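PDB 4NLM: Lmo1340 protein from Listeria monocytogenes, which is of unknown function but is probably a surface lipoprotein, built around a YqgU-like six-bladed beta-propeller domain. Local coordinates for residues 322-327 / 335-340; 177-182 / 192-197; 85-90 / 103-108; 254-259 / 308-313. One frame throughout, in Å; residues are numbered along the deposited sequence. Where two conformers were deposited one is given.

Contact 1. Residues 322-327 / 335-340; sequences DNQPIL and VLYGYL
Tyr337 reaches along the other segment and gives its phenolic proton to the backbone: OH is 2.7 Å from Asp322 O and lies about 40° out of that carbonyl's plane. The CG of Tyr337 is anti to the backbone N (chi1 173°), which sends the ring this way; farther back along the ring's edge, CD1 meets Ile326 CG2 at 3.7 Å. The Gln324 amide lies almost parallel to the same ring, the planes 9° apart, with CD 3.6 Å from Tyr337 OH. Pro325 CD rests over one face of Tyr339, 3.8 Å from the ring centroid, a CH-pi contact.

Gln324 NE2 donates to Asp322 OD2 at 3.1 Å, while a water bridges Gln324 OE1 to Tyr339 N, which probably fixes the amide's rotation. A second water links Tyr337 OH to Asp322 N. Gly338 N bonds to Pro325 O at 2.9 Å. Beyond it the backbones pair as a hairpin, Ile326 with Tyr337 as a non-hydrogen-bonded pair, then Leu327 with Leu336 joined by two bonds.

Strand 326-328 is an outermost strand of its sheet, and strand 334-337 lies between it and 343-346. Ile326 and Tyr337 pack on Phe287 of strand 284-289; on the opposite face Leu336 touches Val50 and Trp53 of strand 47-55.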
loop_
_atom_site.group_PDB
_atom_site.type_symbol
_atom_site.label_atom_id
_atom_site.label_comp_id
_atom_site.label_asym_id
_atom_site.label_seq_id
_atom_site.Cartn_x
_atom_site.Cartn_y
_atom_site.Cartn_z
ATOM N N ASP A 322 -4.120 11.440 14.838
ATOM C CA ASP A 322 -5.156 10.732 14.110
ATOM C C ASP A 322 -4.586 9.649 13.199
ATOM O O ASP A 322 -3.491 9.775 12.603
ATOM C CB ASP A 322 -6.039 11.633 13.300
ATOM C CG ASP A 322 -7.320 10.910 12.848
ATOM O OD1 ASP A 322 -7.776 9.923 13.550
ATOM O OD2 ASP A 322 -7.888 11.333 11.816
ATOM N N ASN A 323 -5.289 8.538 13.191
ATOM C CA ASN A 323 -4.943 7.380 12.386
ATOM C C ASN A 323 -5.253 7.668 10.920
ATOM O O ASN A 323 -6.416 7.782 10.575
ATOM C CB ASN A 323 -5.779 6.210 12.892
ATOM C CG ASN A 323 -5.665 4.975 12.038
ATOM O OD1 ASN A 323 -4.565 4.457 11.824
ATOM N ND2 ASN A 323 -6.798 4.471 11.567
ATOM N N GLN A 324 -4.232 7.802 10.079
ATOM C CA GLN A 324 -4.424 8.022 8.650
ATOM C C GLN A 324 -3.292 7.271 7.950
ATOM O O GLN A 324 -2.325 6.878 8.598
ATOM C CB GLN A 324 -4.397 9.505 8.294
ATOM C CG GLN A 324 -5.426 10.315 9.080
ATOM C CD GLN A 324 -5.488 11.765 8.685
ATOM O OE1 GLN A 324 -4.779 12.211 7.801
ATOM N NE2 GLN A 324 -6.379 12.497 9.326
ATOM N N PRO A 325 -3.380 7.069 6.639
ATOM C CA PRO A 325 -2.323 6.307 5.965
ATOM C C PRO A 325 -0.941 6.908 6.145
ATOM O O PRO A 325 -0.760 8.124 6.212
ATOM C CB PRO A 325 -2.790 6.338 4.505
ATOM C CG PRO A 325 -4.279 6.398 4.581
ATOM C CD PRO A 325 -4.503 7.340 5.725
ATOM N N ILE A 326 0.042 6.001 6.128
ATOM C CA ILE A 326 1.472 6.322 6.257
ATOM C C ILE A 326 2.289 5.469 5.295
ATOM O O ILE A 326 1.959 4.334 5.075
ATOM C CB ILE A 326 1.990 6.176 7.685
ATOM C CG1 ILE A 326 1.518 4.861 8.328
ATOM C CG2 ILE A 326 1.605 7.398 8.514
ATOM C CD1 ILE A 326 2.179 4.562 9.681
ATOM N N LEU A 327 3.344 6.069 4.763
ATOM C CA LEU A 327 4.215 5.339 3.811
ATOM C C LEU A 327 5.627 5.885 3.936
ATOM O O LEU A 327 5.913 7.055 3.664
ATOM C CB LEU A 327 3.705 5.547 2.388
ATOM C CG LEU A 327 4.566 4.851 1.329
ATOM C CD1 LEU A 327 4.554 3.345 1.455
ATOM C CD2 LEU A 327 4.079 5.280 -0.048
ATOM N N VAL A 335 8.324 10.037 6.335
ATOM C CA VAL A 335 7.139 9.203 6.137
ATOM C C VAL A 335 6.004 10.099 5.658
ATOM O O VAL A 335 5.690 11.124 6.282
ATOM C CB VAL A 335 6.762 8.530 7.464
ATOM C CG1 VAL A 335 5.431 7.801 7.381
ATOM C CG2 VAL A 335 7.870 7.606 7.937
ATOM N N LEU A 336 5.415 9.748 4.523
ATOM C CA LEU A 336 4.215 10.460 4.045
ATOM C C LEU A 336 3.074 10.097 4.954
ATOM O O LEU A 336 2.925 8.966 5.378
ATOM C CB LEU A 336 3.911 10.081 2.607
ATOM C CG LEU A 336 4.920 10.598 1.567
ATOM C CD1 LEU A 336 4.755 9.850 0.253
ATOM C CD2 LEU A 336 4.755 12.098 1.370
ATOM N N TYR A 337 2.200 11.082 5.185
ATOM C CA TYR A 337 1.083 10.931 6.095
ATOM C C TYR A 337 -0.172 11.586 5.534
ATOM O O TYR A 337 -0.101 12.699 5.028
ATOM C CB TYR A 337 1.417 11.598 7.448
ATOM C CG TYR A 337 0.280 11.671 8.451
ATOM C CD1 TYR A 337 -0.234 10.542 9.017
ATOM C CD2 TYR A 337 -0.289 12.893 8.813
ATOM C CE1 TYR A 337 -1.257 10.581 9.927
ATOM C CE2 TYR A 337 -1.331 12.973 9.725
ATOM C CZ TYR A 337 -1.824 11.818 10.280
ATOM O OH TYR A 337 -2.888 11.927 11.171
ATOM N N GLY A 338 -1.290 10.885 5.684
ATOM C CA GLY A 338 -2.617 11.439 5.339
ATOM C C GLY A 338 -3.280 10.670 4.241
ATOM O O GLY A 338 -2.610 9.978 3.448
ATOM N N TYR A 339 -4.586 10.857 4.098
ATOM C CA TYR A 339 -5.295 10.203 3.029
ATOM C C TYR A 339 -4.788 10.620 1.659
ATOM O O TYR A 339 -4.897 9.820 0.700
ATOM C CB TYR A 339 -6.817 10.471 3.137
ATOM C CG TYR A 339 -7.426 9.692 4.290
ATOM C CD1 TYR A 339 -7.635 8.322 4.176
ATOM C CD2 TYR A 339 -7.716 10.291 5.484
ATOM C CE1 TYR A 339 -8.118 7.579 5.219
ATOM C CE2 TYR A 339 -8.238 9.560 6.552
ATOM C CZ TYR A 339 -8.445 8.207 6.405
ATOM O OH TYR A 339 -8.943 7.442 7.425
ATOM N N LEU A 340 -4.230 11.830 1.531
ATOM C CA LEU A 340 -3.701 12.314 0.262
ATOM C C LEU A 340 -2.156 12.399 0.271
ATOM O O LEU A 340 -1.580 12.937 -0.672
ATOM C CB LEU A 340 -4.304 13.662 -0.100
ATOM C CG LEU A 340 -5.809 13.677 -0.155
ATOM C CD1 LEU A 340 -6.261 15.057 -0.590
ATOM C CD2 LEU A 340 -6.387 12.616 -1.084
HETATM O O HOH W 1 -3.189 13.895 13.260
HETATM O O HOH W 2 -5.652 13.126 5.695
#

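Contact 2. Residues 177-182 / 192-197; sequences VASPFI and SNNKDK
Ser179 and Asn193 carry the polar core of this contact. Ser179 OG, swung opposite the backbone N (chi1 174°), donates to Asn193 O at 2.7 Å, arriving 43° above the carbonyl plane. The same OG accepts from Phe181 N at 3.1 Å, making an ST turn, and also accepts a hydrogen bond from a water that in turn accepts from Lys195 N. Asn193 also uses its N, which meets Phe181 O at 2.8 Å, nearly straight along the carbonyl bond.

These bonds lead into the antiparallel pair Ile182-Ser192, where the loop after strand 171-174, the last of one four-stranded propeller sheet, becomes strand 182-184, the first of the next, and joins 189-194.

Apolar contact centres on Ser192 CB, which has Val177 CG1 at 3.5 Å and Ile182 CG2 at 3.9 Å; the hydroxyl of Ser192 bonds instead to Gln208 NE2.

The aromatic contact is looser. Phe181 has two deposited conformers, and in the one described the extended Lys195 chain crosses the ring at about a right angle, Lys195 CD 3.8 Å from Phe181 CE2. Lys195 NZ stands 4.7 Å from the Phe181 centroid in an off-centre cation-pi approach, with weak bonds to Asp200 O and Glu201 O.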
loop_
_atom_site.group_PDB
_atom_site.type_symbol
_atom_site.label_atom_id
_atom_site.label_comp_id
_atom_site.label_asym_id
_atom_site.label_seq_id
_atom_site.Cartn_x
_atom_site.Cartn_y
_atom_site.Cartn_z
ATOM N N VAL A 177 -6.093 -19.545 -6.918
ATOM C CA VAL A 177 -6.034 -19.335 -5.482
ATOM C C VAL A 177 -7.467 -18.966 -5.080
ATOM O O VAL A 177 -8.092 -18.132 -5.719
ATOM C CB VAL A 177 -4.955 -18.283 -5.161
ATOM C CG1 VAL A 177 -5.128 -17.738 -3.759
ATOM C CG2 VAL A 177 -3.566 -18.860 -5.350
ATOM N N ALA A 178 -7.950 -19.566 -3.996
ATOM C CA ALA A 178 -9.354 -19.484 -3.624
ATOM C C ALA A 178 -9.739 -18.322 -2.735
ATOM O O ALA A 178 -10.768 -18.365 -2.072
ATOM C CB ALA A 178 -9.772 -20.796 -2.964
ATOM N N SER A 179 -8.924 -17.284 -2.719
ATOM C CA SER A 179 -9.193 -16.133 -1.894
ATOM C C SER A 179 -8.671 -14.887 -2.563
ATOM O O SER A 179 -7.663 -14.926 -3.237
ATOM C CB SER A 179 -8.512 -16.301 -0.545
ATOM O OG SER A 179 -8.633 -15.130 0.242
ATOM N N PRO A 180 -9.344 -13.754 -2.346
ATOM C CA PRO A 180 -8.787 -12.526 -2.890
ATOM C C PRO A 180 -7.758 -11.854 -1.979
ATOM O O PRO A 180 -7.175 -10.859 -2.376
ATOM C CB PRO A 180 -10.026 -11.643 -3.056
ATOM C CG PRO A 180 -10.925 -12.071 -1.950
ATOM C CD PRO A 180 -10.695 -13.549 -1.797
ATOM N N PHE A 181 -7.556 -12.401 -0.781
ATOM C CA PHE A 181 -6.643 -11.818 0.184
ATOM C C PHE A 181 -5.290 -12.453 -0.018
ATOM O O PHE A 181 -4.984 -13.496 0.551
ATOM C CB PHE A 181 -7.177 -12.030 1.597
ATOM C CG PHE A 181 -8.621 -11.662 1.738
ATOM C CD1 PHE A 181 -9.057 -10.376 1.423
ATOM C CD2 PHE A 181 -9.547 -12.591 2.183
ATOM C CE1 PHE A 181 -10.388 -10.026 1.553
ATOM C CE2 PHE A 181 -10.877 -12.245 2.313
ATOM C CZ PHE A 181 -11.294 -10.966 1.995
ATOM N N ILE A 182 -4.482 -11.778 -0.823
ATOM C CA ILE A 182 -3.233 -12.344 -1.305
ATOM C C ILE A 182 -2.040 -11.404 -1.256
ATOM O O ILE A 182 -2.183 -10.201 -1.020
ATOM C CB ILE A 182 -3.376 -12.773 -2.804
ATOM C CG1 ILE A 182 -3.691 -11.547 -3.655
ATOM C CG2 ILE A 182 -4.437 -13.841 -2.950
ATOM C CD1 ILE A 182 -3.845 -11.844 -5.119
ATOM N N SER A 192 -1.962 -16.640 0.561
ATOM C CA SER A 192 -3.355 -16.211 0.607
ATOM C C SER A 192 -3.949 -16.495 1.973
ATOM O O SER A 192 -3.530 -17.447 2.645
ATOM C CB SER A 192 -4.178 -16.911 -0.486
ATOM O OG SER A 192 -4.183 -18.323 -0.336
ATOM N N ASN A 193 -4.911 -15.666 2.375
ATOM C CA ASN A 193 -5.622 -15.882 3.617
ATOM C C ASN A 193 -6.974 -16.418 3.218
ATOM O O ASN A 193 -7.804 -15.687 2.702
ATOM C CB ASN A 193 -5.778 -14.585 4.413
ATOM C CG ASN A 193 -6.329 -14.816 5.814
ATOM O OD1 ASN A 193 -6.584 -15.937 6.212
ATOM N ND2 ASN A 193 -6.475 -13.746 6.573
ATOM N N ASN A 194 -7.185 -17.706 3.465
ATOM C CA ASN A 194 -8.380 -18.392 3.020
ATOM C C ASN A 194 -9.394 -18.467 4.149
ATOM O O ASN A 194 -9.172 -19.116 5.174
ATOM C CB ASN A 194 -8.027 -19.794 2.502
ATOM C CG ASN A 194 -7.137 -19.776 1.250
ATOM O OD1 ASN A 194 -6.594 -18.740 0.855
ATOM N ND2 ASN A 194 -6.965 -20.938 0.643
ATOM N N LYS A 195 -10.502 -17.758 3.964
ATOM C CA LYS A 195 -11.549 -17.697 4.967
ATOM C C LYS A 195 -12.612 -18.722 4.637
ATOM O O LYS A 195 -12.960 -18.905 3.466
ATOM C CB LYS A 195 -12.111 -16.289 5.004
ATOM C CG LYS A 195 -11.040 -15.289 5.386
ATOM C CD LYS A 195 -11.591 -13.910 5.639
ATOM C CE LYS A 195 -10.453 -12.991 6.017
ATOM N NZ LYS A 195 -10.919 -11.650 6.425
ATOM N N ASP A 196 -13.119 -19.424 5.647
ATOM C CA ASP A 196 -14.109 -20.482 5.394
ATOM C C ASP A 196 -15.451 -19.932 4.922
ATOM O O ASP A 196 -16.123 -20.558 4.104
ATOM C CB ASP A 196 -14.263 -21.403 6.610
ATOM C CG ASP A 196 -13.019 -22.261 6.855
ATOM O OD1 ASP A 196 -12.175 -22.370 5.936
ATOM O OD2 ASP A 196 -12.885 -22.833 7.959
ATOM N N LYS A 197 -15.819 -18.762 5.438
ATOM C CA LYS A 197 -17.020 -18.029 5.037
ATOM C C LYS A 197 -16.539 -16.610 4.747
ATOM O O LYS A 197 -15.675 -16.102 5.447
ATOM C CB LYS A 197 -18.082 -18.003 6.132
ATOM C CG LYS A 197 -18.635 -19.356 6.527
ATOM C CD LYS A 197 -19.713 -19.198 7.593
ATOM C CE LYS A 197 -20.299 -20.545 7.999
ATOM N NZ LYS A 197 -21.297 -20.450 9.103
HETATM O O HOH W 3 -11.160 -19.385 0.999
HETATM O O HOH W 4 -11.104 -16.136 1.564
#

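Contact 3. Residues 85-90 / 103-108; sequences FNTKES and ILLYSA
Ser90 and Ala108 pair where the chain steps from one propeller sheet to the next: strand 81-87 is the last of its four-stranded sheet, and strand 90-96 opens the following one beside 102-108. The pair is antiparallel and hydrogen-bonded, Ser90 N to Ala108 O and Ala108 N to Ser90 O, each at 2.9 Å. The turn before it is shaped by Thr87, whose OG1 accepts from Glu89 N at 3.0 Å, an ST turn.

That turn brings the Glu89 side chain in front of Ser107. Its chain runs extended beyond CG, and Ser107 OG donates a hydrogen bond to Glu89 OE1 at 2.6 Å, standing 41° out of the carboxylate plane. Ser107 OG sits between its own backbone N and carbonyl carbon (chi1 62°), the rotation that turns it to the acid. Glu89 OE2 makes a salt bridge with Arg117 NH1 of strand 114-120, so the carboxylate is gripped at both oxygens and is probably stabilised as the anion.

Deeper between the two sheets the polar contact gives way to an apolar one. Leu105 sends one methyl to the Phe85 ring, which itself leans on Ile119: CD2 of Leu105 meets CE2 of Phe85 at 3.6 Å.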
loop_
_atom_site.group_PDB
_atom_site.type_symbol
_atom_site.label_atom_id
_atom_site.label_comp_id
_atom_site.label_asym_id
_atom_site.label_seq_id
_atom_site.Cartn_x
_atom_site.Cartn_y
_atom_site.Cartn_z
ATOM N N PHE A 85 3.875 12.179 -17.157
ATOM C CA PHE A 85 2.818 11.658 -18.040
ATOM C C PHE A 85 1.539 12.403 -17.783
ATOM O O PHE A 85 1.306 12.881 -16.672
ATOM C CB PHE A 85 2.609 10.123 -17.724
ATOM C CG PHE A 85 1.621 9.403 -18.574
ATOM C CD1 PHE A 85 2.042 8.765 -19.719
ATOM C CD2 PHE A 85 0.298 9.266 -18.188
ATOM C CE1 PHE A 85 1.144 8.050 -20.512
ATOM C CE2 PHE A 85 -0.606 8.558 -18.966
ATOM C CZ PHE A 85 -0.178 7.956 -20.136
ATOM N N ASN A 86 0.701 12.487 -18.796
ATOM C CA ASN A 86 -0.619 13.058 -18.603
ATOM C C ASN A 86 -1.647 12.271 -19.424
ATOM O O ASN A 86 -1.296 11.618 -20.412
ATOM C CB ASN A 86 -0.636 14.560 -18.912
ATOM C CG ASN A 86 -0.415 14.868 -20.375
ATOM O OD1 ASN A 86 -1.318 14.706 -21.215
ATOM N ND2 ASN A 86 0.742 15.394 -20.677
ATOM N N THR A 87 -2.923 12.364 -19.027
ATOM C CA THR A 87 -3.975 11.631 -19.704
ATOM C C THR A 87 -5.327 12.238 -19.443
ATOM O O THR A 87 -5.561 12.848 -18.396
ATOM C CB THR A 87 -4.016 10.149 -19.261
ATOM O OG1 THR A 87 -5.009 9.440 -20.000
ATOM C CG2 THR A 87 -4.279 9.988 -17.787
ATOM N N LYS A 88 -6.236 12.064 -20.405
ATOM C CA LYS A 88 -7.630 12.473 -20.220
ATOM C C LYS A 88 -8.497 11.306 -19.744
ATOM O O LYS A 88 -9.686 11.476 -19.478
ATOM C CB LYS A 88 -8.185 13.035 -21.517
ATOM C CG LYS A 88 -7.523 14.346 -21.887
ATOM C CD LYS A 88 -8.177 15.003 -23.078
ATOM C CE LYS A 88 -7.763 16.460 -23.200
ATOM N NZ LYS A 88 -8.354 17.306 -22.121
ATOM N N GLU A 89 -7.916 10.114 -19.661
ATOM C CA GLU A 89 -8.662 8.942 -19.201
ATOM C C GLU A 89 -9.017 9.056 -17.710
ATOM O O GLU A 89 -8.339 9.755 -16.968
ATOM C CB GLU A 89 -7.878 7.666 -19.486
ATOM C CG GLU A 89 -7.619 7.447 -20.962
ATOM C CD GLU A 89 -7.073 6.076 -21.336
ATOM O OE1 GLU A 89 -7.104 5.142 -20.511
ATOM O OE2 GLU A 89 -6.660 5.925 -22.514
ATOM N N SER A 90 -10.056 8.334 -17.300
ATOM C CA SER A 90 -10.496 8.284 -15.907
ATOM C C SER A 90 -9.517 7.424 -15.116
ATOM O O SER A 90 -9.230 6.297 -15.507
ATOM C CB SER A 90 -11.904 7.700 -15.844
ATOM O OG SER A 90 -12.337 7.553 -14.510
ATOM N N ILE A 103 5.673 3.233 -13.258
ATOM C CA ILE A 103 4.351 3.450 -12.732
ATOM C C ILE A 103 3.393 2.488 -13.446
ATOM O O ILE A 103 3.562 2.229 -14.632
ATOM C CB ILE A 103 3.883 4.884 -13.024
ATOM C CG1 ILE A 103 4.698 5.890 -12.216
ATOM C CG2 ILE A 103 2.398 5.048 -12.700
ATOM C CD1 ILE A 103 4.520 7.328 -12.649
ATOM N N LEU A 104 2.438 1.934 -12.696
ATOM C CA LEU A 104 1.289 1.256 -13.260
ATOM C C LEU A 104 0.139 2.240 -13.231
ATOM O O LEU A 104 -0.158 2.831 -12.180
ATOM C CB LEU A 104 0.887 0.075 -12.412
ATOM C CG LEU A 104 -0.493 -0.497 -12.653
ATOM C CD1 LEU A 104 -0.587 -1.193 -13.976
ATOM C CD2 LEU A 104 -0.870 -1.439 -11.538
ATOM N N LEU A 105 -0.473 2.451 -14.384
ATOM C CA LEU A 105 -1.664 3.268 -14.485
ATOM C C LEU A 105 -2.778 2.405 -15.026
ATOM O O LEU A 105 -2.665 1.827 -16.115
ATOM C CB LEU A 105 -1.452 4.442 -15.443
ATOM C CG LEU A 105 -2.662 5.341 -15.659
ATOM C CD1 LEU A 105 -3.095 5.996 -14.366
ATOM C CD2 LEU A 105 -2.311 6.368 -16.714
ATOM N N TYR A 106 -3.862 2.323 -14.264
ATOM C CA TYR A 106 -5.067 1.649 -14.702
ATOM C C TYR A 106 -6.091 2.754 -14.902
ATOM O O TYR A 106 -6.437 3.469 -13.946
ATOM C CB TYR A 106 -5.515 0.634 -13.667
ATOM C CG TYR A 106 -6.774 -0.138 -13.991
ATOM C CD1 TYR A 106 -7.020 -0.652 -15.266
ATOM C CD2 TYR A 106 -7.748 -0.339 -13.019
ATOM C CE1 TYR A 106 -8.146 -1.376 -15.544
ATOM C CE2 TYR A 106 -8.881 -1.067 -13.303
ATOM C CZ TYR A 106 -9.086 -1.570 -14.562
ATOM O OH TYR A 106 -10.250 -2.281 -14.864
ATOM N N SER A 107 -6.554 2.923 -16.132
ATOM C CA SER A 107 -7.434 4.005 -16.458
ATOM C C SER A 107 -8.453 3.576 -17.510
ATOM O O SER A 107 -8.286 2.580 -18.176
ATOM C CB SER A 107 -6.662 5.219 -16.950
ATOM O OG SER A 107 -5.940 4.973 -18.142
ATOM N N ALA A 108 -9.537 4.346 -17.638
ATOM C CA ALA A 108 -10.594 4.018 -18.573
ATOM C C ALA A 108 -10.874 5.171 -19.521
ATOM O O ALA A 108 -10.981 6.327 -19.123
ATOM C CB ALA A 108 -11.866 3.615 -17.848
#

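Contact 4. Residues 254-259 / 308-313; sequences QNFFSY and DPTNKK
Phe257 packs closely on Pro309 and Lys312, and this is the tight half of the contact. Its CG lies anti to the backbone N (chi1 -170°), laying the ring across the turn: Phe257 CB is 3.4 Å from Pro309 O, and the ring crosses the proline at about a right angle. The Lys312 chain runs antiparallel to the Phe257 side chain, with Lys312 CB 3.6 Å from Phe257 CE1. Phe256 lies beside Pro309 with the same heading, and its CE2 reaches Pro309 CB at 3.7 Å. Behind them, Phe248 of strand 243-249 touches both Phe256 and Pro309, while Ile307 supports Phe257.

The outer side is polar and looser. Lys312 is exposed, and its chain bends at the last torsion (chi4 -68°) to bring NZ 2.9 Å from Phe256 O, tilted from the carbonyl plane. A water 2.7 Å from Phe256 O and 2.9 Å from Pro309 O can bridge the two carbonyls, though its protons may be shared among more acceptors.

The strand is bulged, and its partner is a turn. Phe256 and Phe257 together face Phe248 in a classic beta bulge. The turn 308-313 carries an Asx motif, Asp308 OD1 to Asn311 N at 3.0 Å, and closes with a G1 beta bulge, Lys312 and Lys313 facing Asp308, as at the tip of a beta hairpin, here the one formed by strands 302-308 and 313-321.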
loop_
_atom_site.group_PDB
_atom_site.type_symbol
_atom_site.label_atom_id
_atom_site.label_comp_id
_atom_site.label_asym_id
_atom_site.label_seq_id
_atom_site.Cartn_x
_atom_site.Cartn_y
_atom_site.Cartn_z
ATOM N N GLN A 254 9.959 -18.438 10.548
ATOM C CA GLN A 254 10.357 -18.383 11.948
ATOM C C GLN A 254 9.771 -17.120 12.558
ATOM O O GLN A 254 10.034 -16.035 12.086
ATOM C CB GLN A 254 11.866 -18.309 12.110
ATOM C CG GLN A 254 12.579 -19.448 11.450
ATOM C CD GLN A 254 14.054 -19.419 11.713
ATOM O OE1 GLN A 254 14.848 -19.109 10.824
ATOM N NE2 GLN A 254 14.438 -19.712 12.949
ATOM N N ASN A 255 8.987 -17.293 13.606
ATOM C CA ASN A 255 8.375 -16.181 14.315
ATOM C C ASN A 255 9.424 -15.532 15.214
ATOM O O ASN A 255 9.909 -16.189 16.125
ATOM C CB ASN A 255 7.216 -16.737 15.122
ATOM C CG ASN A 255 6.235 -15.679 15.525
ATOM O OD1 ASN A 255 6.597 -14.517 15.704
ATOM N ND2 ASN A 255 4.977 -16.077 15.684
ATOM N N PHE A 256 9.784 -14.274 14.949
ATOM C CA PHE A 256 10.882 -13.626 15.665
ATOM C C PHE A 256 10.511 -12.440 16.551
ATOM O O PHE A 256 11.378 -11.940 17.291
ATOM C CB PHE A 256 12.048 -13.271 14.732
ATOM C CG PHE A 256 11.792 -12.184 13.732
ATOM C CD1 PHE A 256 11.190 -12.449 12.516
ATOM C CD2 PHE A 256 12.229 -10.898 13.980
ATOM C CE1 PHE A 256 11.022 -11.457 11.579
ATOM C CE2 PHE A 256 12.043 -9.894 13.047
ATOM C CZ PHE A 256 11.442 -10.171 11.850
ATOM N N PHE A 257 9.269 -11.955 16.467
ATOM C CA PHE A 257 8.829 -10.903 17.376
ATOM C C PHE A 257 7.322 -10.851 17.407
ATOM O O PHE A 257 6.681 -11.106 16.390
ATOM C CB PHE A 257 9.373 -9.532 16.968
ATOM C CG PHE A 257 9.146 -8.465 17.996
ATOM C CD1 PHE A 257 9.666 -8.589 19.253
ATOM C CD2 PHE A 257 8.372 -7.338 17.715
ATOM C CE1 PHE A 257 9.450 -7.611 20.210
ATOM C CE2 PHE A 257 8.193 -6.347 18.655
ATOM C CZ PHE A 257 8.732 -6.482 19.907
ATOM N N SER A 258 6.787 -10.530 18.586
ATOM C CA SER A 258 5.361 -10.329 18.796
ATOM C C SER A 258 5.144 -8.966 19.463
ATOM O O SER A 258 5.877 -8.585 20.355
ATOM C CB SER A 258 4.736 -11.391 19.723
ATOM O OG SER A 258 4.720 -12.689 19.166
ATOM N N TYR A 259 4.114 -8.263 19.034
ATOM C CA TYR A 259 3.748 -6.981 19.622
ATOM C C TYR A 259 2.235 -6.968 19.826
ATOM O O TYR A 259 1.496 -7.276 18.910
ATOM C CB TYR A 259 4.141 -5.844 18.680
ATOM C CG TYR A 259 3.757 -4.479 19.177
ATOM C CD1 TYR A 259 4.502 -3.838 20.145
ATOM C CD2 TYR A 259 2.637 -3.809 18.677
ATOM C CE1 TYR A 259 4.157 -2.585 20.607
ATOM C CE2 TYR A 259 2.312 -2.559 19.144
ATOM C CZ TYR A 259 3.067 -1.952 20.107
ATOM O OH TYR A 259 2.706 -0.690 20.564
ATOM N N ASP A 308 11.030 -1.934 16.130
ATOM C CA ASP A 308 12.159 -2.608 15.509
ATOM C C ASP A 308 12.024 -4.068 15.943
ATOM O O ASP A 308 12.404 -4.435 17.046
ATOM C CB ASP A 308 13.494 -2.025 15.988
ATOM C CG ASP A 308 14.711 -2.702 15.358
ATOM O OD1 ASP A 308 14.604 -3.843 14.889
ATOM O OD2 ASP A 308 15.777 -2.082 15.405
ATOM N N PRO A 309 11.466 -4.931 15.072
ATOM C CA PRO A 309 11.195 -6.299 15.523
ATOM C C PRO A 309 12.461 -7.123 15.756
ATOM O O PRO A 309 12.446 -8.026 16.582
ATOM C CB PRO A 309 10.341 -6.901 14.408
ATOM C CG PRO A 309 10.472 -5.998 13.259
ATOM C CD PRO A 309 10.978 -4.668 13.724
ATOM N N THR A 310 13.534 -6.825 15.020
ATOM C CA THR A 310 14.797 -7.546 15.223
ATOM C C THR A 310 15.411 -7.201 16.577
ATOM O O THR A 310 15.879 -8.086 17.322
ATOM C CB THR A 310 15.762 -7.260 14.051
ATOM O OG1 THR A 310 15.195 -7.788 12.860
ATOM C CG2 THR A 310 17.155 -7.914 14.246
ATOM N N ASN A 311 15.408 -5.912 16.905
ATOM C CA ASN A 311 15.978 -5.445 18.154
ATOM C C ASN A 311 14.997 -5.516 19.312
ATOM O O ASN A 311 15.354 -5.248 20.457
ATOM C CB ASN A 311 16.522 -4.027 17.987
ATOM C CG ASN A 311 17.593 -3.694 18.997
ATOM O OD1 ASN A 311 18.380 -4.563 19.398
ATOM N ND2 ASN A 311 17.670 -2.425 19.382
ATOM N N LYS A 312 13.759 -5.896 19.006
ATOM C CA LYS A 312 12.714 -6.002 20.017
ATOM C C LYS A 312 12.507 -4.694 20.783
ATOM O O LYS A 312 12.440 -4.702 22.009
ATOM C CB LYS A 312 12.986 -7.167 20.970
ATOM C CG LYS A 312 13.204 -8.503 20.266
ATOM C CD LYS A 312 13.438 -9.612 21.286
ATOM C CE LYS A 312 13.651 -10.979 20.657
ATOM N NZ LYS A 312 12.425 -11.510 20.013
ATOM N N LYS A 313 12.400 -3.592 20.046
ATOM C CA LYS A 313 12.251 -2.269 20.628
ATOM C C LYS A 313 11.028 -1.570 20.061
ATOM O O LYS A 313 10.707 -1.722 18.888
ATOM C CB LYS A 313 13.438 -1.381 20.281
ATOM C CG LYS A 313 13.389 0.017 20.858
ATOM C CD LYS A 313 14.646 0.821 20.561
ATOM C CE LYS A 313 14.525 2.234 21.112
ATOM N NZ LYS A 313 15.779 3.028 20.960
HETATM O O HOH W 5 13.648 -10.512 17.442
#

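All four contacts lie in the beta-propeller, and none touches another. Contact 2 is buried, contacts 1 and 3 partly so, and contact 4 lies at the surface. Contact 1 is nearest the middle and contact 4 the outermost; contacts 3 and 4 stand on opposite sides of the chain's centre, about 40 Å apart between centres. Contact 1 joins neighbouring strands of a single hairpin, whereas contacts 2 and 3 both sit where the chain passes from one four-stranded sheet to the next. Their bonding differs: a serine bonded to a backbone carbonyl in contact 2, to a carboxylate in contact 3. Contact 4 has no backbone-to-backbone bonds between its segments and relies on aromatic packing and one lysine.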